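Local coordinates for protein putative fumarylpyruvate hydrolase (Burkholderia cenocepacia, PDB 4MAQ) that is a putative hydrolase of the FAH family, built around mixed beta-sheets and present here as a two-chain assembly, at residues B[31-36]-B[202-207]; B[102-107]-B[186-191]; B[124-129]-B[138-143]; B[167-172]-B[218-223]; B[173-178]-B[208-213]. All blocks are in the same frame, centred on the assembly; numbering follows the deposited sequence.

Overall arrangement
Contact 1 lies nearest the centre of the chain, about 7 Å from it, where strand 204-206 joins the large mixed sheet; it also reaches the second subunit, as does contact 3, whose centre is about 20 Å away. Contact 2 packs on contact 1 directly: Ile205 meets Val189 and Ile190 of helix 186-196. Segment 208-213 of contact 5 continues straight on from 202-207. Contacts 4 and 5 have centres about 14 Å apart and both reach the five-stranded sheet, in which strands 164-169 and 172-178 are neighbours. Contacts 2 and 4 are farthest apart, about 34 Å between centres, on opposite sides of the chain's centre.

Contact 1: B[31-36]-B[202-207]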
# COMPACT_ATOMS: atom_id res chain seq x y z
N PHE B 31 11.47 -14.42 -4.02
CA PHE B 31 11.77 -13.12 -3.45
C PHE B 31 10.52 -12.59 -2.74
O PHE B 31 9.52 -12.30 -3.38
CB PHE B 31 12.20 -12.16 -4.57
CG PHE B 31 12.61 -10.80 -4.06
CD1 PHE B 31 11.66 -9.78 -3.89
CD2 PHE B 31 13.95 -10.55 -3.73
CE1 PHE B 31 12.04 -8.53 -3.41
CE2 PHE B 31 14.33 -9.31 -3.24
CZ PHE B 31 13.38 -8.30 -3.09
N PRO B 32 10.57 -12.49 -1.39
CA PRO B 32 9.40 -12.04 -0.62
C PRO B 32 9.23 -10.53 -0.74
O PRO B 32 10.19 -9.79 -0.51
CB PRO B 32 9.76 -12.48 0.82
CG PRO B 32 11.25 -12.34 0.87
CD PRO B 32 11.75 -12.68 -0.53
N VAL B 33 8.04 -10.08 -1.10
CA VAL B 33 7.79 -8.66 -1.35
C VAL B 33 7.35 -7.97 -0.07
O VAL B 33 6.44 -8.46 0.62
CB VAL B 33 6.73 -8.46 -2.46
CG1 VAL B 33 6.49 -6.97 -2.72
CG2 VAL B 33 7.16 -9.14 -3.75
N ARG B 34 7.97 -6.81 0.19
CA ARG B 34 7.71 -6.01 1.38
C ARG B 34 6.76 -4.86 0.97
O ARG B 34 5.54 -4.99 1.12
CB ARG B 34 9.05 -5.59 2.03
CG ARG B 34 8.97 -5.21 3.49
CD ARG B 34 8.25 -3.89 3.80
NE ARG B 34 9.00 -2.74 3.27
CZ ARG B 34 9.18 -1.58 3.90
NH1 ARG B 34 9.89 -0.61 3.31
NH2 ARG B 34 8.68 -1.39 5.14
N ARG B 35 7.31 -3.78 0.41
CA ARG B 35 6.49 -2.72 -0.19
C ARG B 35 6.86 -2.54 -1.66
O ARG B 35 7.90 -3.04 -2.10
CB ARG B 35 6.65 -1.39 0.56
CG ARG B 35 6.00 -1.36 1.93
CD ARG B 35 6.16 0.01 2.57
NE ARG B 35 5.90 -0.04 4.01
CZ ARG B 35 6.23 0.91 4.87
NH1 ARG B 35 6.72 2.09 4.43
NH2 ARG B 35 6.10 0.66 6.17
N VAL B 36 6.00 -1.83 -2.40
CA VAL B 36 6.23 -1.58 -3.82
C VAL B 36 6.14 -0.07 -4.07
O VAL B 36 5.07 0.51 -3.84
CB VAL B 36 5.20 -2.32 -4.70
CG1 VAL B 36 5.47 -2.05 -6.19
CG2 VAL B 36 5.23 -3.81 -4.41
N GLY B 202 13.35 -6.77 0.42
CA GLY B 202 12.03 -7.18 -0.01
C GLY B 202 11.28 -6.11 -0.79
O GLY B 202 10.30 -6.41 -1.45
N ASP B 203 11.76 -4.86 -0.73
CA ASP B 203 11.11 -3.80 -1.51
C ASP B 203 11.34 -3.93 -3.01
O ASP B 203 12.40 -4.39 -3.46
CB ASP B 203 11.54 -2.41 -1.03
CG ASP B 203 10.97 -2.07 0.33
OD1 ASP B 203 9.96 -2.72 0.72
OD2 ASP B 203 11.48 -1.14 0.98
N LEU B 204 10.30 -3.56 -3.77
CA LEU B 204 10.41 -3.45 -5.22
C LEU B 204 10.22 -1.99 -5.59
O LEU B 204 9.37 -1.31 -5.03
CB LEU B 204 9.35 -4.30 -5.95
CG LEU B 204 9.41 -5.81 -5.72
CD1 LEU B 204 8.26 -6.46 -6.49
CD2 LEU B 204 10.75 -6.39 -6.15
N ILE B 205 11.00 -1.52 -6.58
CA ILE B 205 10.84 -0.18 -7.10
C ILE B 205 10.64 -0.24 -8.61
O ILE B 205 11.48 -0.78 -9.35
CB ILE B 205 12.05 0.71 -6.79
CG1 ILE B 205 12.37 0.73 -5.27
CG2 ILE B 205 11.82 2.12 -7.32
CD1 ILE B 205 13.69 1.44 -4.95
N PHE B 206 9.50 0.28 -9.06
CA PHE B 206 9.22 0.44 -10.48
C PHE B 206 9.78 1.81 -10.86
O PHE B 206 9.42 2.83 -10.27
CB PHE B 206 7.71 0.46 -10.71
CG PHE B 206 7.05 -0.89 -10.75
CD1 PHE B 206 7.06 -1.73 -9.63
CD2 PHE B 206 6.36 -1.28 -11.88
CE1 PHE B 206 6.40 -2.95 -9.66
CE2 PHE B 206 5.71 -2.52 -11.91
CZ PHE B 206 5.72 -3.35 -10.80
N THR B 207 10.70 1.82 -11.82
CA THR B 207 11.59 2.97 -12.06
C THR B 207 11.16 3.92 -13.18
O THR B 207 11.93 4.81 -13.57
CB THR B 207 13.06 2.51 -12.31
OG1 THR B 207 13.13 1.62 -13.43
CG2 THR B 207 13.61 1.81 -11.09
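Arg34 sets off with CG anti to its backbone N (chi1 -159°), then bends at chi2 and chi3, while Asp203 keeps CG beside its own N (chi1 -71°); the two side chains end up alongside each other, pointing the same way. Guanidinium and carboxylate are nearly coplanar, 22° apart, and the salt bridge is side-on. Arg34 NE donates to Asp203 OD1 at 2.7 Å and Arg34 NH1 to Asp203 OD2 at 2.9 Å, both almost straight and both on syn lone pairs. The anti lone pair of Asp203 OD1 takes Arg35 N at 2.9 Å. With Lys200 N bonded to OD2 as well, the buried carboxylate is fixed in rotation and probably stays ionised. The Arg35 guanidinium lies over one face of that of Arg34, and both reach Asp67 of the second subunit, Arg35 through NE and Arg34 through NH2.

Backbone bonds tie the two segments together next to this pair. Arg34 N meets Gly202 O at 2.9 Å from above the carbonyl plane, whereas Leu204 N lies nearly on the C=O axis of Arg35, 3.0 Å from its O. Gly202 sits tightly, its CA 3.2 Å from Pro32 O.

Apolar groups fill another side: Phe31 CE1 and Leu204 CD2 touch tip to tip at 3.7 Å, and Val36 CG1 leans obliquely on Phe206 CE1 at 3.7 Å. The parallel bridge of Val36 with Leu204 joins strand 36-39 to strand 204-206, which also pairs antiparallel with strand 85-95. Leu204 and Phe206 rest on Ile69 of strand 69-71; Ile205 turns to helix 186-196.

Contact 2: B[102-107]-B[186-191]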
# COMPACT_ATOMS: atom_id res chain seq x y z
N ILE B 102 20.00 6.77 2.26
CA ILE B 102 21.05 6.09 1.54
C ILE B 102 21.67 7.07 0.54
O ILE B 102 20.96 7.72 -0.23
CB ILE B 102 20.48 4.86 0.78
CG1 ILE B 102 19.83 3.88 1.76
CG2 ILE B 102 21.58 4.17 -0.05
CD1 ILE B 102 19.00 2.81 1.08
N ASP B 103 22.99 7.19 0.56
CA ASP B 103 23.66 8.03 -0.43
C ASP B 103 23.61 7.33 -1.79
O ASP B 103 23.79 6.10 -1.86
CB ASP B 103 25.13 8.27 -0.04
CG ASP B 103 25.82 9.30 -0.92
OD1 ASP B 103 26.33 8.94 -1.99
OD2 ASP B 103 25.85 10.49 -0.53
N PRO B 104 23.38 8.10 -2.89
CA PRO B 104 23.39 7.48 -4.21
C PRO B 104 24.63 6.64 -4.48
O PRO B 104 24.53 5.59 -5.12
CB PRO B 104 23.28 8.67 -5.17
CG PRO B 104 22.48 9.66 -4.38
CD PRO B 104 22.98 9.52 -2.96
N ALA B 105 25.79 7.08 -3.98
CA ALA B 105 27.02 6.32 -4.20
C ALA B 105 26.99 4.92 -3.57
O ALA B 105 27.74 4.05 -3.98
CB ALA B 105 28.23 7.10 -3.70
N ASP B 106 26.11 4.71 -2.59
CA ASP B 106 25.99 3.44 -1.87
C ASP B 106 24.73 2.66 -2.27
O ASP B 106 24.52 1.54 -1.82
CB ASP B 106 25.91 3.70 -0.36
CG ASP B 106 27.15 4.39 0.17
OD1 ASP B 106 28.25 4.08 -0.31
OD2 ASP B 106 27.02 5.25 1.08
N ALA B 107 23.89 3.28 -3.09
CA ALA B 107 22.55 2.73 -3.31
C ALA B 107 22.52 1.38 -4.02
O ALA B 107 21.76 0.48 -3.64
CB ALA B 107 21.70 3.74 -4.05
N VAL B 186 18.72 4.90 -11.21
CA VAL B 186 18.33 4.00 -10.14
C VAL B 186 18.94 4.37 -8.77
O VAL B 186 18.21 4.40 -7.78
CB VAL B 186 18.61 2.53 -10.54
CG1 VAL B 186 18.50 1.59 -9.35
CG2 VAL B 186 17.68 2.13 -11.68
N PRO B 187 20.26 4.69 -8.70
CA PRO B 187 20.81 5.01 -7.37
C PRO B 187 20.13 6.23 -6.72
O PRO B 187 19.95 6.25 -5.50
CB PRO B 187 22.30 5.34 -7.65
CG PRO B 187 22.61 4.66 -8.93
CD PRO B 187 21.33 4.63 -9.73
N ASP B 188 19.75 7.22 -7.53
CA ASP B 188 19.06 8.40 -7.00
C ASP B 188 17.62 8.10 -6.62
O ASP B 188 17.13 8.60 -5.64
CB ASP B 188 19.08 9.56 -7.97
CG ASP B 188 20.47 10.06 -8.21
OD1 ASP B 188 21.04 10.59 -7.26
OD2 ASP B 188 20.97 9.88 -9.31
N VAL B 189 16.95 7.25 -7.40
CA VAL B 189 15.60 6.84 -7.05
C VAL B 189 15.60 6.13 -5.68
O VAL B 189 14.77 6.43 -4.81
CB VAL B 189 14.98 5.97 -8.15
CG1 VAL B 189 13.63 5.45 -7.69
CG2 VAL B 189 14.78 6.82 -9.40
N ILE B 190 16.55 5.20 -5.50
CA ILE B 190 16.69 4.49 -4.23
C ILE B 190 16.92 5.49 -3.09
O ILE B 190 16.29 5.40 -2.05
CB ILE B 190 17.85 3.48 -4.29
CG1 ILE B 190 17.46 2.31 -5.22
CG2 ILE B 190 18.27 3.03 -2.90
CD1 ILE B 190 18.62 1.44 -5.60
N ALA B 191 17.86 6.41 -3.28
CA ALA B 191 18.14 7.43 -2.27
C ALA B 191 16.87 8.23 -1.88
O ALA B 191 16.60 8.41 -0.68
CB ALA B 191 19.25 8.36 -2.76
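Van der Waals packing carries this contact; no hydrogen bond crosses it. Among the apolar side chains, Ala107 CB is central, 3.7 Å from CG2 of Ile190. That branch is anti to its backbone N. Ile190 CG2 also meets Ile102 CD1 at 4.1 Å, the two side chains crossing obliquely. On the more exposed side, the ring of Pro104 turns CG to the methyl of Ala191, CG to CB 3.8 Å.

Carbon against oxygen makes up much of the rest. Ala191 CB is pressed close to Ile102 O, at 3.1 Å. Pro187 CB lies 3.4 Å from Pro104 O, and in return Ala107 CB sits 3.4 Å from Pro187 O. Asp188, its CG beside the backbone N, crosses Pro104 at about a right angle and lays OD1 3.4 Å from Pro104 CG.

The polar bond that matters is internal: Asp103 is the N-cap of the short, weakly bonded helix 104-107, and its OD1 takes Ala105 N at 2.8 Å through the anti lone pair. Ser194 OG adds a link between the two parts, bonding both Ile102 N and Ala191 O. Helix 186-196 is thus held between 102-107 and strand 204-206, where Ile190 and Val189 touch Ile205.

Contact 3: B[124-129]-B[138-143]; sequences DLQAEA and WAKGFD
Helix 123-132 and the short helix 137-140, separated by a brief connection, come closest where the CA atoms of Gln126 and Ala139 stand 4.9 Å apart; at Gly141 the second helix gives up helical backbone angles. Ala139 is the close point. Its methyl CB is set against the first helix, 3.5 Å from Gln126 N and 3.5 Å from Gln126 CB, so a small side chain meets backbone and side chain at once.

Leu125 and Gln126 reach past this methyl on separate courses. Leu125 has CG beside its backbone N (chi1 -60°), and its side chain and that of Trp138 cross obliquely, with Leu125 CD1 4.1 Å from Trp138 CB and 4.1 Å from Trp138 O. That carbonyl oxygen is bonded to Arg122 NH2. Gln126 holds CG anti to N (chi1 -167°) and runs extended, bringing NE2 3.9 Å from Lys140 CE. The amide touches only the aliphatic part of the lysine here: Lys140, bent at chi2, takes NZ onward to a salt bridge with Asp119 and a hydrogen bond with Thr121 OG1.

Trp138 touches Leu125 through its CB while the indole leads away to Phe61 of the second subunit, ring against ring at a small interplanar angle. Asp143 of the same segment forms a salt bridge with Arg35 of that subunit. The two helices thus follow strand 111-122 in the chain and pack back against it: Gln126 leans on Thr121 of this strand, Ala139 shares a backbone hydrogen bond with Arg122, and the outer side of 138-143 meets the partner chain.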
# COMPACT_ATOMS: atom_id res chain seq x y z
N ASP B 124 -9.24 5.78 -16.29
CA ASP B 124 -10.45 6.54 -16.04
C ASP B 124 -10.58 6.95 -14.57
O ASP B 124 -10.87 8.12 -14.27
CB ASP B 124 -11.71 5.82 -16.55
CG ASP B 124 -11.77 4.33 -16.25
OD1 ASP B 124 -10.93 3.79 -15.48
OD2 ASP B 124 -12.71 3.70 -16.78
N LEU B 125 -10.34 6.01 -13.65
CA LEU B 125 -10.34 6.36 -12.23
C LEU B 125 -9.22 7.34 -11.92
O LEU B 125 -9.41 8.24 -11.10
CB LEU B 125 -10.22 5.11 -11.36
CG LEU B 125 -11.33 4.08 -11.50
CD1 LEU B 125 -11.15 2.91 -10.53
CD2 LEU B 125 -12.71 4.73 -11.35
N GLN B 126 -8.07 7.18 -12.57
CA GLN B 126 -6.99 8.14 -12.34
C GLN B 126 -7.36 9.56 -12.76
O GLN B 126 -7.06 10.53 -12.03
CB GLN B 126 -5.69 7.74 -13.04
CG GLN B 126 -4.50 8.56 -12.54
CD GLN B 126 -3.26 8.30 -13.33
OE1 GLN B 126 -3.33 7.92 -14.49
NE2 GLN B 126 -2.10 8.49 -12.69
N ALA B 127 -8.01 9.70 -13.91
CA ALA B 127 -8.35 11.05 -14.36
C ALA B 127 -9.33 11.71 -13.38
O ALA B 127 -9.21 12.90 -13.10
CB ALA B 127 -8.91 11.00 -15.77
N GLU B 128 -10.28 10.93 -12.85
CA GLU B 128 -11.22 11.41 -11.85
C GLU B 128 -10.51 11.85 -10.59
O GLU B 128 -10.79 12.92 -10.03
CB GLU B 128 -12.26 10.34 -11.52
N ALA B 129 -9.56 11.03 -10.13
CA ALA B 129 -8.78 11.38 -8.95
C ALA B 129 -7.99 12.68 -9.15
O ALA B 129 -7.93 13.53 -8.25
CB ALA B 129 -7.82 10.25 -8.59
N TRP B 138 -7.15 3.66 -5.93
CA TRP B 138 -8.02 2.91 -6.81
C TRP B 138 -7.45 2.80 -8.23
O TRP B 138 -7.61 1.77 -8.88
CB TRP B 138 -9.42 3.53 -6.81
CG TRP B 138 -10.41 3.01 -5.79
CD1 TRP B 138 -11.76 3.14 -5.89
CD2 TRP B 138 -10.16 2.31 -4.54
NE1 TRP B 138 -12.37 2.56 -4.81
CE2 TRP B 138 -11.42 2.03 -3.97
CE3 TRP B 138 -9.01 1.86 -3.87
CZ2 TRP B 138 -11.57 1.35 -2.76
CZ3 TRP B 138 -9.17 1.16 -2.66
CH2 TRP B 138 -10.43 0.93 -2.13
N ALA B 139 -6.81 3.88 -8.71
CA ALA B 139 -6.26 3.91 -10.05
C ALA B 139 -5.03 3.00 -10.20
O ALA B 139 -4.81 2.44 -11.27
CB ALA B 139 -5.93 5.32 -10.47
N LYS B 140 -4.22 2.88 -9.13
CA LYS B 140 -2.88 2.33 -9.26
C LYS B 140 -2.62 1.07 -8.46
O LYS B 140 -1.65 0.36 -8.77
CB LYS B 140 -1.86 3.38 -8.83
CG LYS B 140 -1.58 4.47 -9.87
CD LYS B 140 -0.93 3.92 -11.16
CE LYS B 140 -0.35 5.08 -11.99
NZ LYS B 140 0.26 4.56 -13.23
N GLY B 141 -3.42 0.82 -7.42
CA GLY B 141 -3.11 -0.23 -6.43
C GLY B 141 -4.11 -1.35 -6.34
O GLY B 141 -4.27 -1.99 -5.29
N PHE B 142 -4.75 -1.61 -7.47
CA PHE B 142 -5.83 -2.59 -7.56
C PHE B 142 -5.29 -4.03 -7.75
O PHE B 142 -4.06 -4.25 -7.79
CB PHE B 142 -6.81 -2.17 -8.68
CG PHE B 142 -6.16 -2.06 -10.03
CD1 PHE B 142 -5.53 -0.86 -10.43
CD2 PHE B 142 -6.11 -3.17 -10.87
CE1 PHE B 142 -4.91 -0.79 -11.67
CE2 PHE B 142 -5.47 -3.10 -12.10
CZ PHE B 142 -4.87 -1.91 -12.51
N ASP B 143 -6.17 -5.01 -7.86
CA ASP B 143 -5.70 -6.40 -7.97
C ASP B 143 -4.92 -6.64 -9.24
O ASP B 143 -5.34 -6.18 -10.31
CB ASP B 143 -6.87 -7.38 -7.91
CG ASP B 143 -7.59 -7.35 -6.58
OD1 ASP B 143 -6.99 -6.93 -5.56
OD2 ASP B 143 -8.77 -7.78 -6.54

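Contact 4: B[167-172]-B[218-223]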
# COMPACT_ATOMS: atom_id res chain seq x y z
N LEU B 167 7.54 -2.69 -25.03
CA LEU B 167 6.30 -3.41 -24.81
C LEU B 167 5.52 -3.41 -26.12
O LEU B 167 5.48 -2.40 -26.83
CB LEU B 167 5.48 -2.76 -23.67
CG LEU B 167 4.09 -3.34 -23.36
CD1 LEU B 167 3.74 -3.07 -21.91
CD2 LEU B 167 2.99 -2.80 -24.27
N ALA B 168 4.94 -4.56 -26.45
CA ALA B 168 4.05 -4.71 -27.62
C ALA B 168 2.73 -5.30 -27.20
O ALA B 168 2.62 -5.99 -26.17
CB ALA B 168 4.73 -5.61 -28.66
N VAL B 169 1.71 -5.00 -28.01
CA VAL B 169 0.36 -5.52 -27.81
C VAL B 169 -0.06 -6.18 -29.11
O VAL B 169 -0.04 -5.55 -30.18
CB VAL B 169 -0.63 -4.38 -27.45
CG1 VAL B 169 -2.07 -4.88 -27.44
CG2 VAL B 169 -0.27 -3.76 -26.11
N ASN B 170 -0.42 -7.45 -29.03
CA ASN B 170 -0.75 -8.23 -30.22
C ASN B 170 0.33 -8.10 -31.29
O ASN B 170 0.06 -8.02 -32.50
CB ASN B 170 -2.16 -7.88 -30.74
CG ASN B 170 -3.19 -8.01 -29.65
OD1 ASN B 170 -3.09 -8.91 -28.81
ND2 ASN B 170 -4.17 -7.12 -29.65
N GLY B 171 1.58 -8.09 -30.83
CA GLY B 171 2.74 -8.07 -31.73
C GLY B 171 3.09 -6.68 -32.25
O GLY B 171 4.06 -6.54 -33.00
N ASP B 172 2.32 -5.67 -31.88
CA ASP B 172 2.53 -4.30 -32.38
C ASP B 172 3.23 -3.48 -31.29
O ASP B 172 2.70 -3.33 -30.18
CB ASP B 172 1.16 -3.71 -32.72
CG ASP B 172 1.24 -2.30 -33.22
OD1 ASP B 172 1.83 -2.08 -34.30
OD2 ASP B 172 0.65 -1.41 -32.57
N PRO B 218 -9.48 -6.35 -23.05
CA PRO B 218 -9.61 -7.75 -22.68
C PRO B 218 -9.18 -8.67 -23.82
O PRO B 218 -9.55 -8.43 -24.98
CB PRO B 218 -11.11 -7.89 -22.39
CG PRO B 218 -11.53 -6.52 -21.96
CD PRO B 218 -10.73 -5.60 -22.82
N GLY B 219 -8.34 -9.66 -23.52
CA GLY B 219 -7.87 -10.59 -24.53
C GLY B 219 -6.54 -10.22 -25.17
O GLY B 219 -5.95 -11.03 -25.89
N ASP B 220 -6.07 -8.99 -24.96
CA ASP B 220 -4.83 -8.58 -25.61
C ASP B 220 -3.65 -9.45 -25.16
O ASP B 220 -3.56 -9.83 -23.97
CB ASP B 220 -4.50 -7.12 -25.31
CG ASP B 220 -5.22 -6.14 -26.22
OD1 ASP B 220 -5.89 -6.57 -27.19
OD2 ASP B 220 -5.12 -4.92 -25.94
N ARG B 221 -2.73 -9.73 -26.09
CA ARG B 221 -1.47 -10.42 -25.79
C ARG B 221 -0.37 -9.36 -25.59
O ARG B 221 -0.01 -8.64 -26.53
CB ARG B 221 -1.08 -11.40 -26.92
CG ARG B 221 0.25 -12.14 -26.66
CD ARG B 221 0.59 -13.15 -27.78
NE ARG B 221 -0.57 -14.04 -27.94
CZ ARG B 221 -0.87 -15.08 -27.16
NH1 ARG B 221 0.00 -15.54 -26.26
NH2 ARG B 221 -2.06 -15.67 -27.28
N VAL B 222 0.14 -9.26 -24.36
CA VAL B 222 1.14 -8.25 -24.03
C VAL B 222 2.49 -8.92 -23.94
O VAL B 222 2.65 -9.93 -23.24
CB VAL B 222 0.79 -7.58 -22.68
CG1 VAL B 222 1.71 -6.37 -22.44
CG2 VAL B 222 -0.68 -7.18 -22.66
N THR B 223 3.45 -8.39 -24.69
CA THR B 223 4.84 -8.83 -24.60
C THR B 223 5.70 -7.63 -24.27
O THR B 223 5.29 -6.48 -24.44
CB THR B 223 5.31 -9.46 -25.93
OG1 THR B 223 5.00 -8.57 -27.01
CG2 THR B 223 4.64 -10.82 -26.16
O HOH W 1 -4.76 -11.19 -28.35
O HOH W 2 2.42 -8.76 -28.06
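This is antiparallel strand pairing inside the five-stranded mixed sheet, where strand 164-169 lies between strand 221-226 and its own hairpin partner 172-178. The strand segments run 4.8 Å apart at 164°. A type I' turn from Val169 to Asp172 closes the hairpin at the edge of the contact.

Ala168 and Thr223 form the hydrogen-bonded pair: Ala168 N gives to Thr223 O at 2.8 Å, and Thr223 N returns to Ala168 O at 2.9 Å. Val169 and Val222 form the next, non-hydrogen-bonded pair and point to the face covered by Leu216, where Leu167 CD1 also meets Val222 CG1 at 3.9 Å.

Beyond them, Asn170 extends the pairing with its side chain. Its backbone N bonds Arg221 O at 2.8 Å, in the carbonyl plane. With CG beside the backbone N (chi1 -53°), its OD1 takes Arg221 N in a nearly straight bond of 2.9 Å, so the residue both gives to and accepts from the Arg221 backbone. The amide plane stands 82° from the Asp220 carboxylate, and Asn170 ND2 meets Asp220 OD1 at 3.1 Å from above the carboxylate plane. Asp220 OD2 accepts from Gln217 N, while Arg221 pairs with Glu233.

One water links the turn to strand 221-226, accepting from Gly171 N, bonding Thr223 OG1 and giving a hydrogen to Arg221 O at 2.9 Å.

Contact 5: B[173-178]-B[208-213]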
# COMPACT_ATOMS: atom_id res chain seq x y z
N THR B 173 4.43 -2.97 -31.57
CA THR B 173 5.18 -2.24 -30.55
C THR B 173 4.43 -0.97 -30.15
O THR B 173 4.02 -0.18 -31.00
CB THR B 173 6.58 -1.88 -31.07
OG1 THR B 173 7.26 -3.08 -31.42
CG2 THR B 173 7.37 -1.13 -30.00
N ARG B 174 4.25 -0.80 -28.84
CA ARG B 174 3.57 0.37 -28.29
C ARG B 174 4.51 1.25 -27.50
O ARG B 174 4.32 2.46 -27.43
CB ARG B 174 2.37 -0.05 -27.41
CG ARG B 174 1.33 -0.97 -28.04
CD ARG B 174 0.42 -0.25 -29.03
NE ARG B 174 -0.36 -1.18 -29.88
CZ ARG B 174 -1.58 -1.66 -29.61
NH1 ARG B 174 -2.22 -1.32 -28.48
NH2 ARG B 174 -2.17 -2.49 -30.47
N GLN B 175 5.53 0.64 -26.87
CA GLN B 175 6.53 1.43 -26.14
C GLN B 175 7.90 0.93 -26.50
O GLN B 175 8.10 -0.29 -26.60
CB GLN B 175 6.35 1.30 -24.61
CG GLN B 175 4.98 1.73 -24.11
CD GLN B 175 4.94 1.82 -22.59
OE1 GLN B 175 4.46 0.91 -21.92
NE2 GLN B 175 5.49 2.90 -22.06
N GLN B 176 8.85 1.84 -26.69
CA GLN B 176 10.23 1.44 -26.94
C GLN B 176 11.10 2.62 -26.55
O GLN B 176 11.01 3.70 -27.13
CB GLN B 176 10.45 1.06 -28.41
CG GLN B 176 11.80 0.48 -28.75
CD GLN B 176 11.81 -0.02 -30.17
OE1 GLN B 176 11.54 -1.20 -30.42
NE2 GLN B 176 12.08 0.87 -31.12
N GLY B 177 11.93 2.40 -25.55
CA GLY B 177 12.87 3.41 -25.14
C GLY B 177 14.15 2.77 -24.68
O GLY B 177 14.43 1.61 -24.99
N ASP B 178 14.96 3.54 -23.96
CA ASP B 178 16.24 3.03 -23.49
C ASP B 178 16.38 3.39 -22.02
O ASP B 178 16.00 4.49 -21.61
CB ASP B 178 17.40 3.60 -24.30
CG ASP B 178 18.69 2.83 -24.08
OD1 ASP B 178 19.34 3.05 -23.03
OD2 ASP B 178 19.05 2.00 -24.93
N GLY B 208 9.95 3.73 -13.70
CA GLY B 208 9.41 4.65 -14.70
C GLY B 208 9.27 4.00 -16.05
O GLY B 208 9.66 2.84 -16.25
N THR B 209 8.70 4.73 -16.99
CA THR B 209 8.32 4.15 -18.27
C THR B 209 8.65 5.10 -19.41
O THR B 209 8.51 6.31 -19.25
CB THR B 209 6.81 3.82 -18.25
OG1 THR B 209 6.48 2.91 -19.31
CG2 THR B 209 5.93 5.06 -18.39
N PRO B 210 9.07 4.56 -20.57
CA PRO B 210 9.27 5.43 -21.73
C PRO B 210 7.91 5.83 -22.33
O PRO B 210 6.86 5.48 -21.80
CB PRO B 210 10.03 4.54 -22.70
CG PRO B 210 9.61 3.16 -22.37
CD PRO B 210 9.42 3.16 -20.87
N ALA B 211 7.93 6.61 -23.40
CA ALA B 211 6.71 7.06 -24.05
C ALA B 211 5.86 5.89 -24.55
O ALA B 211 6.33 4.75 -24.71
CB ALA B 211 7.04 8.00 -25.20
N GLY B 212 4.60 6.18 -24.79
CA GLY B 212 3.74 5.22 -25.47
C GLY B 212 2.74 4.51 -24.57
O GLY B 212 2.12 3.53 -24.99
N VAL B 213 2.57 5.01 -23.35
CA VAL B 213 1.48 4.53 -22.48
C VAL B 213 0.19 4.50 -23.31
O VAL B 213 -0.10 5.45 -24.05
CB VAL B 213 1.28 5.44 -21.22
CG1 VAL B 213 1.05 6.90 -21.61
CG2 VAL B 213 0.11 4.95 -20.36
O HOH W 3 8.29 4.60 -26.48
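The contact lies at a classic beta bulge in edge strand 172-178, where Arg174 and Gln175 both face Leu167; the Gln175 side chain points to loop 208-213, which leads to strand 214-216. Gln175 leaves with CG beside its backbone N (chi1 -58°) and runs extended, so the amide enters a bend of the loop. There Gln175 NE2 donates to Thr209 OG1 at 2.9 Å, close to the amide plane, the two side chains crossing at about a right angle. Gln175 NE2 also makes weak bonds to Ala211 O at 3.3 Å and to Pro210 O at 2.9 Å, the second strongly bent (122°). Two N-H groups thus serve three acceptors, and one hydrogen must be shared.

A glycine on each segment, Gly177 and Gly212, lies close to the other segment. Gly212 CA puts a C-H on Arg174 O, 3.4 Å away, and the ring of Pro210 lies over Gly177, CB to CA 3.9 Å. One water bridges the two segments, accepting from Gln176 N at 2.8 Å and giving to Ala211 O at 2.6 Å.

Gln175 OE1 is held by strand 85-95, accepting from Ile89 N and His87 ND1; Thr209 OG1 bonds Ile89 O. Gln175 is therefore fixed in flip: NE2 faces acceptors and OE1 faces donors, which is consistent with His87 carrying a proton on ND1, and a buried amide is satisfied at both ends.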